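Local atomic coordinates of type I modular polyketide synthase (Streptomyces albus subsp. albus, PDB entry 6IYR), a protein that probably transfers a malonyl-type extender unit from coenzyme A to an acyl carrier protein during salinomycin polyketide assembly. Residues Gln56-Arg59 against Leu60-Thr64; Gly406-Glu409 against Thr410-Ala413. All blocks are in the same frame, centred on the assembly; numbering follows the deposited sequence.

Contact 1 of 2, residues Gln56-Arg59 against Leu60-Thr64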
loop_
_atom_site.group_PDB
_atom_site.type_symbol
_atom_site.label_atom_id
_atom_site.label_comp_id
_atom_site.label_asym_id
_atom_site.label_seq_id
_atom_site.Cartn_x
_atom_site.Cartn_y
_atom_site.Cartn_z
ATOM N N GLN A 56 -16.690 -5.706 -27.813
ATOM C CA GLN A 56 -16.359 -7.013 -27.248
ATOM C C GLN A 56 -17.238 -7.360 -26.050
ATOM O O GLN A 56 -17.640 -8.507 -25.864
ATOM C CB GLN A 56 -14.910 -7.011 -26.827
ATOM C CG GLN A 56 -13.962 -6.946 -27.994
ATOM C CD GLN A 56 -13.585 -8.330 -28.421
ATOM O OE1 GLN A 56 -12.547 -8.843 -28.011
ATOM N NE2 GLN A 56 -14.523 -9.017 -29.053
ATOM N N ALA A 57 -17.488 -6.375 -25.198
ATOM C CA ALA A 57 -18.392 -6.570 -24.078
ATOM C C ALA A 57 -19.805 -6.993 -24.549
ATOM O O ALA A 57 -20.396 -7.905 -23.990
ATOM C CB ALA A 57 -18.451 -5.320 -23.215
ATOM N N ALA A 58 -20.293 -6.377 -25.616
ATOM C CA ALA A 58 -21.622 -6.674 -26.141
ATOM C C ALA A 58 -21.669 -8.044 -26.770
ATOM O O ALA A 58 -22.581 -8.793 -26.491
ATOM C CB ALA A 58 -22.052 -5.617 -27.145
ATOM N N ARG A 59 -20.631 -8.419 -27.515
ATOM C CA ARG A 59 -20.544 -9.767 -28.060
ATOM C C ARG A 59 -20.560 -10.807 -26.956
ATOM O O ARG A 59 -21.194 -11.848 -27.086
ATOM C CB ARG A 59 -19.297 -9.975 -28.937
ATOM C CG ARG A 59 -19.019 -8.902 -29.984
ATOM C CD ARG A 59 -20.243 -8.574 -30.826
ATOM N NE ARG A 59 -20.510 -9.614 -31.818
ATOM C CZ ARG A 59 -21.578 -9.646 -32.616
ATOM N NH1 ARG A 59 -21.714 -10.634 -33.495
ATOM N NH2 ARG A 59 -22.508 -8.700 -32.541
ATOM N N LEU A 60 -19.799 -10.555 -25.904
ATOM C CA LEU A 60 -19.745 -11.473 -24.792
ATOM C C LEU A 60 -21.097 -11.556 -24.138
ATOM O O LEU A 60 -21.541 -12.612 -23.802
ATOM C CB LEU A 60 -18.696 -11.059 -23.776
ATOM C CG LEU A 60 -17.484 -11.963 -23.656
ATOM C CD1 LEU A 60 -16.630 -11.488 -22.495
ATOM C CD2 LEU A 60 -17.921 -13.393 -23.421
ATOM N N ALA A 61 -21.755 -10.419 -24.002
ATOM C CA ALA A 61 -23.068 -10.355 -23.406
ATOM C C ALA A 61 -24.066 -11.142 -24.244
ATOM O O ALA A 61 -24.888 -11.846 -23.715
ATOM C CB ALA A 61 -23.508 -8.921 -23.252
ATOM N N GLU A 62 -23.963 -11.046 -25.562
ATOM C CA GLU A 62 -24.853 -11.776 -26.442
ATOM C C GLU A 62 -24.667 -13.273 -26.237
ATOM O O GLU A 62 -25.621 -14.015 -26.148
ATOM C CB GLU A 62 -24.614 -11.379 -27.897
ATOM C CG GLU A 62 -25.150 -10.006 -28.242
ATOM C CD GLU A 62 -24.571 -9.438 -29.519
ATOM O OE1 GLU A 62 -24.667 -8.219 -29.714
ATOM O OE2 GLU A 62 -24.020 -10.202 -30.322
ATOM N N PHE A 63 -23.424 -13.701 -26.117
ATOM C CA PHE A 63 -23.146 -15.089 -25.890
ATOM C C PHE A 63 -23.712 -15.606 -24.571
ATOM O O PHE A 63 -24.275 -16.684 -24.537
ATOM C CB PHE A 63 -21.643 -15.314 -25.925
ATOM C CG PHE A 63 -21.221 -16.595 -25.303
ATOM C CD1 PHE A 63 -21.167 -17.745 -26.049
ATOM C CD2 PHE A 63 -20.895 -16.650 -23.969
ATOM C CE1 PHE A 63 -20.785 -18.933 -25.485
ATOM C CE2 PHE A 63 -20.510 -17.834 -23.394
ATOM C CZ PHE A 63 -20.458 -18.980 -24.153
ATOM N N THR A 64 -23.560 -14.854 -23.487
ATOM C CA THR A 64 -24.083 -15.310 -22.202
ATOM C C THR A 64 -25.599 -15.301 -22.133
ATOM O O THR A 64 -26.191 -16.092 -21.445
ATOM C CB THR A 64 -23.392 -14.768 -20.916
ATOM O OG1 THR A 64 -24.146 -13.726 -20.327
ATOM C CG2 THR A 64 -22.007 -14.331 -21.147
#
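Arg59 and Glu62, one turn apart on the alpha-helix 50-65, form an i to i+3 salt bridge on an exposed side of the helix. Arg59 NH2 lies 3.1 Å from Glu62 OE2, but the carboxylate oxygen sits over one face of the guanidinium, off-centre and nearer its edge, and the two flat groups are turned 79° apart. No N-H of the arginine is aimed at the oxygen, so the pair is held by charge alone. The conformations differ: Arg59 is folded at both chi2 (-50°) and chi3 (-76°), which turns the chain toward Glu62 and presents a face of the guanidinium to it, whereas the Glu62 chain runs out nearly straight past CG.

Beneath the pair runs the regular i to i+4 bonding of the helix, from Leu60 N to Gln56 O (3.0 Å), Ala61 N to Ala57 O (2.9 Å) and Phe63 N to Arg59 O (3.1 Å). Other faces of the helix pack inward: Ala57 and Ala61 rest on helix 97-108, while Gln56 and Leu60 touch strand 41-47. The methylene Glu62 CG passes 3.3 Å from Ala58 O, the same carbonyl oxygen that accepts the backbone bond from Glu62 N at 2.8 Å.

Contact 2 of 2, residues Gly406-Glu409 against Thr410-Ala413; sequences GVQE and TIDA
Val407 and Ile411 meet one turn apart on helix 404-414, the connecting helix of a beta-alpha-beta unit that leads from strand 393-396 to strand 419-421 of the parallel sheet in the acyltransferase domain.

The apolar part of the contact lies on the buried side of the helix. Val407 CG1 touches Ile411 CD1 at 3.8 Å, the two side chains crossing at a slant. Ile411 runs extended to CD1, and its CG1 stands beside the backbone N, trans to the carbonyl carbon; this sends the chain back along the helix toward the valine and brings CG1 to 3.2 Å from Val407 O. Both residues also rest on Thr420 of strand 419-421, so the pair packs this side of the helix onto the edge strand of the sheet. Thr410 faces another way, toward Val383 and Leu387 of helix 379-388.

Among the backbone bonds, Ile411 N to Val407 O is short at 2.9 Å and almost perfectly straight, with an N-H...O angle of 179°. Asp412 N gives a bond of 2.8 Å to Gln408 O, and Ala413 N a more bent one of 3.1 Å to Glu409 O, with an N-H...O angle of 145°.

The polar side chains take the remaining sides. Glu409 extends from the helix with CG opposite the backbone N (chi1 -178°), and its OE1 accepts a hydrogen bond from Gln288 N, tying the helix to the loop where Pro287 also packs against Glu409 and Ala413. One turn on from Gln408, Asp412 CG stands beside its own backbone N and leans back to 3.1 Å from Gln408 O.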
loop_
_atom_site.group_PDB
_atom_site.type_symbol
_atom_site.label_atom_id
_atom_site.label_comp_id
_atom_site.label_asym_id
_atom_site.label_seq_id
_atom_site.Cartn_x
_atom_site.Cartn_y
_atom_site.Cartn_z
ATOM N N GLY A 406 -1.478 11.271 -2.402
ATOM C CA GLY A 406 -0.213 11.980 -2.558
ATOM C C GLY A 406 0.570 11.545 -3.786
ATOM O O GLY A 406 1.191 12.363 -4.468
ATOM N N VAL A 407 0.527 10.259 -4.102
ATOM C CA VAL A 407 1.150 9.820 -5.375
ATOM C C VAL A 407 0.430 10.485 -6.553
ATOM O O VAL A 407 1.057 11.050 -7.457
ATOM C CB VAL A 407 1.129 8.288 -5.521
ATOM C CG1 VAL A 407 1.723 7.840 -6.878
ATOM C CG2 VAL A 407 1.855 7.630 -4.355
ATOM N N GLN A 408 -0.901 10.483 -6.507
ATOM C CA GLN A 408 -1.692 11.046 -7.602
ATOM C C GLN A 408 -1.432 12.533 -7.779
ATOM O O GLN A 408 -1.293 13.027 -8.914
ATOM C CB GLN A 408 -3.189 10.824 -7.331
ATOM C CG GLN A 408 -4.076 11.227 -8.503
ATOM C CD GLN A 408 -3.833 10.366 -9.735
ATOM O OE1 GLN A 408 -3.261 10.822 -10.736
ATOM N NE2 GLN A 408 -4.150 9.098 -9.622
ATOM N N GLU A 409 -1.241 13.230 -6.663
ATOM C CA GLU A 409 -0.923 14.653 -6.706
ATOM C C GLU A 409 0.435 14.897 -7.364
ATOM O O GLU A 409 0.623 15.874 -8.102
ATOM C CB GLU A 409 -0.950 15.221 -5.268
ATOM C CG GLU A 409 -0.678 16.717 -5.145
ATOM C CD GLU A 409 -0.784 17.223 -3.701
ATOM O OE1 GLU A 409 0.220 17.219 -2.949
ATOM O OE2 GLU A 409 -1.869 17.690 -3.337
ATOM N N THR A 410 1.422 14.039 -7.104
ATOM C CA THR A 410 2.701 14.264 -7.762
ATOM C C THR A 410 2.715 13.834 -9.233
ATOM O O THR A 410 3.278 14.541 -10.070
ATOM C CB THR A 410 3.936 13.761 -6.999
ATOM O OG1 THR A 410 4.647 12.792 -7.766
ATOM C CG2 THR A 410 3.607 13.294 -5.657
ATOM N N ILE A 411 2.048 12.729 -9.542
ATOM C CA ILE A 411 1.798 12.325 -10.940
ATOM C C ILE A 411 1.174 13.482 -11.689
ATOM O O ILE A 411 1.605 13.818 -12.788
ATOM C CB ILE A 411 0.824 11.121 -11.026
ATOM C CG1 ILE A 411 1.487 9.887 -10.458
ATOM C CG2 ILE A 411 0.352 10.877 -12.469
ATOM C CD1 ILE A 411 0.623 8.655 -10.429
ATOM N N ASP A 412 0.137 14.078 -11.122
ATOM C CA ASP A 412 -0.561 15.158 -11.814
ATOM C C ASP A 412 0.341 16.351 -12.033
ATOM O O ASP A 412 0.220 17.038 -13.033
ATOM C CB ASP A 412 -1.824 15.615 -11.056
ATOM C CG ASP A 412 -2.947 14.575 -11.095
ATOM O OD1 ASP A 412 -2.804 13.587 -11.821
ATOM O OD2 ASP A 412 -3.907 14.667 -10.286
ATOM N N ALA A 413 1.167 16.692 -11.062
ATOM C CA ALA A 413 1.942 17.907 -11.204
ATOM C C ALA A 413 3.079 17.657 -12.185
ATOM O O ALA A 413 3.556 18.559 -12.832
ATOM C CB ALA A 413 2.488 18.350 -9.862
#

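In the fold
Contacts 1 and 2 are both one-turn contacts within single helices, but they belong to separate parts of the chain. Their centres are about 37 Å apart and their nearest atoms about 24 Å, so they do not touch. The centre of contact 1 lies about 35 Å from the centre of the chain, on helix 50-65, away from the parallel sheet; that of contact 2 lies about 16 Å from the chain centre, beside the sheet's outermost strand 419-421. The opposite outermost strand, 215-218, leads into a Gly-x-Ser-x-Gly sequence around Ser220, consistent with the nucleophile elbow of acyltransferases. Contact 2 and this probable nucleophile are therefore associated with strands at the two edges of the same sheet.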